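Local coordinates for BB1 (Synthetic construct, PDB 6D0T), which forms a de novo designed beta barrel, made in work aimed at barrels that activate the fluorescence of a bound small molecule, at residues D88-R93 against G104-Q109. Numbering follows the deposited sequence.
Sequences DSVEVR and GEFRRQ
With OG of S89 anti to its backbone N (chi1 171°) and CG of E105 anti to its own (chi1 -168°), the serine hydroxyl and the extended glutamate meet across antiparallel strands. OG donates to OE2 of E105 over 2.7 Å, on the carboxylate's anti side and slightly out of plane. The same oxygen takes NH1 of R107 on its syn side, also out of plane, a salt bridge of 3.0 Å; two donors on one oxygen probably restrain the carboxylate's rotation. An alanine at E105 would probably leave the S89 hydroxyl and R107 guanidinium without their shared acceptor and free to turn. On the other face, V92 and F106 cross at about a right angle, CG1 of V92 3.5 Å from CE2 of F106, with V90 CB at the ring edge and L82 and F16 of adjoining strands alongside. V90 and F106 bond reciprocally through N and O, V92 N bonds G104 O, and R108 N bonds D88 O (2.9 Å). R108 packs CB against D88 CB before its guanidinium bonds the backbone oxygens of P87 and Y7. S89, E105 and R107 face outward, V90, V92 and F106 inward, as in a closed antiparallel beta barrel, whose last two strands form this hairpin.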
loop_
_atom_site.group_PDB
_atom_site.type_symbol
_atom_site.label_atom_id
_atom_site.label_comp_id
_atom_site.label_asym_id
_atom_site.label_seq_id
_atom_site.Cartn_x
_atom_site.Cartn_y
_atom_site.Cartn_z
ATOM N N ASP A 88 10.601 7.150 6.844
ATOM C CA ASP A 88 9.169 7.279 7.097
ATOM C C ASP A 88 8.311 7.440 5.844
ATOM O O ASP A 88 7.120 7.730 5.984
ATOM C CB ASP A 88 8.884 8.440 8.065
ATOM C CG ASP A 88 9.202 9.832 7.483
ATOM O OD1 ASP A 88 9.639 9.966 6.313
ATOM O OD2 ASP A 88 8.963 10.824 8.234
ATOM N N SER A 89 8.840 7.213 4.633
ATOM C CA SER A 89 8.084 7.524 3.420
ATOM C C SER A 89 8.366 6.501 2.338
ATOM O O SER A 89 9.529 6.196 2.060
ATOM C CB SER A 89 8.426 8.928 2.892
ATOM O OG SER A 89 7.852 9.139 1.626
ATOM N N VAL A 90 7.286 5.963 1.750
ATOM C CA VAL A 90 7.357 4.980 0.678
ATOM C C VAL A 90 6.454 5.443 -0.461
ATOM O O VAL A 90 5.277 5.744 -0.232
ATOM C CB VAL A 90 6.920 3.577 1.162
ATOM C CG1 VAL A 90 7.043 2.565 0.006
ATOM C CG2 VAL A 90 7.746 3.129 2.332
ATOM N N GLU A 91 6.975 5.472 -1.688
ATOM C CA GLU A 91 6.112 5.774 -2.829
ATOM C C GLU A 91 5.632 4.478 -3.470
ATOM O O GLU A 91 6.331 3.466 -3.444
ATOM C CB GLU A 91 6.837 6.660 -3.859
ATOM C CG GLU A 91 7.112 8.044 -3.298
ATOM C CD GLU A 91 7.710 9.053 -4.276
ATOM O OE1 GLU A 91 8.001 8.701 -5.448
ATOM O OE2 GLU A 91 7.900 10.227 -3.846
ATOM N N VAL A 92 4.408 4.488 -3.996
ATOM C CA VAL A 92 3.855 3.305 -4.644
ATOM C C VAL A 92 3.367 3.666 -6.044
ATOM O O VAL A 92 2.979 4.804 -6.323
ATOM C CB VAL A 92 2.711 2.641 -3.832
ATOM C CG1 VAL A 92 3.175 2.279 -2.455
ATOM C CG2 VAL A 92 1.484 3.519 -3.746
ATOM N N ARG A 93 3.410 2.671 -6.928
ATOM C CA ARG A 93 2.874 2.778 -8.283
ATOM C C ARG A 93 2.152 1.472 -8.592
ATOM O O ARG A 93 2.729 0.391 -8.427
ATOM C CB ARG A 93 4.004 3.040 -9.284
ATOM C CG ARG A 93 3.561 3.232 -10.707
ATOM C CD ARG A 93 3.033 4.612 -10.955
ATOM N NE ARG A 93 2.726 4.832 -12.368
ATOM N N GLY A 104 1.094 6.986 -5.332
ATOM C CA GLY A 104 0.687 7.258 -3.965
ATOM C C GLY A 104 1.851 7.152 -3.014
ATOM O O GLY A 104 3.009 6.963 -3.409
ATOM N N GLU A 105 1.529 7.311 -1.735
ATOM C CA GLU A 105 2.540 7.358 -0.695
ATOM C C GLU A 105 1.996 6.739 0.582
ATOM O O GLU A 105 0.813 6.874 0.890
ATOM C CB GLU A 105 2.975 8.795 -0.439
ATOM C CG GLU A 105 4.213 8.879 0.426
ATOM C CD GLU A 105 4.505 10.291 0.923
ATOM O OE1 GLU A 105 3.699 11.216 0.663
ATOM O OE2 GLU A 105 5.549 10.462 1.589
ATOM N N PHE A 106 2.884 6.032 1.290
ATOM C CA PHE A 106 2.722 5.650 2.695
ATOM C C PHE A 106 3.628 6.545 3.535
ATOM O O PHE A 106 4.823 6.713 3.209
ATOM C CB PHE A 106 3.135 4.193 2.950
ATOM C CG PHE A 106 2.280 3.152 2.322
ATOM C CD1 PHE A 106 1.053 2.830 2.840
ATOM C CD2 PHE A 106 2.757 2.409 1.257
ATOM C CE1 PHE A 106 0.282 1.806 2.272
ATOM C CE2 PHE A 106 1.995 1.407 0.691
ATOM C CZ PHE A 106 0.743 1.105 1.213
ATOM N N ARG A 107 3.090 7.070 4.631
ATOM C CA ARG A 107 3.804 7.929 5.573
ATOM C C ARG A 107 3.698 7.305 6.965
ATOM O O ARG A 107 2.589 7.082 7.477
ATOM C CB ARG A 107 3.231 9.346 5.536
ATOM C CG ARG A 107 3.250 9.902 4.103
ATOM C CD ARG A 107 2.657 11.305 3.994
ATOM N NE ARG A 107 3.280 12.223 4.940
ATOM C CZ ARG A 107 4.432 12.856 4.732
ATOM N NH1 ARG A 107 5.112 12.670 3.606
ATOM N NH2 ARG A 107 4.906 13.675 5.660
ATOM N N ARG A 108 4.855 6.992 7.561
ATOM C CA ARG A 108 4.882 6.268 8.824
ATOM C C ARG A 108 4.390 7.161 9.947
ATOM O O ARG A 108 4.756 8.339 10.025
ATOM C CB ARG A 108 6.311 5.774 9.112
ATOM C CG ARG A 108 6.409 4.777 10.237
ATOM C CD ARG A 108 7.835 4.553 10.667
ATOM N NE ARG A 108 8.696 4.003 9.630
ATOM C CZ ARG A 108 8.775 2.717 9.294
ATOM N NH1 ARG A 108 8.022 1.794 9.898
ATOM N NH2 ARG A 108 9.652 2.370 8.364
ATOM N N GLN A 109 3.538 6.594 10.813
ATOM C CA GLN A 109 3.003 7.281 11.977
ATOM C C GLN A 109 3.643 6.728 13.243
ATOM O O GLN A 109 4.382 5.743 13.219
ATOM C CB GLN A 109 1.479 7.111 12.059
ATOM C CG GLN A 109 0.738 7.534 10.817
ATOM C CD GLN A 109 1.045 8.962 10.418
ATOM O OE1 GLN A 109 1.510 9.237 9.295
ATOM N NE2 GLN A 109 0.794 9.891 11.340
#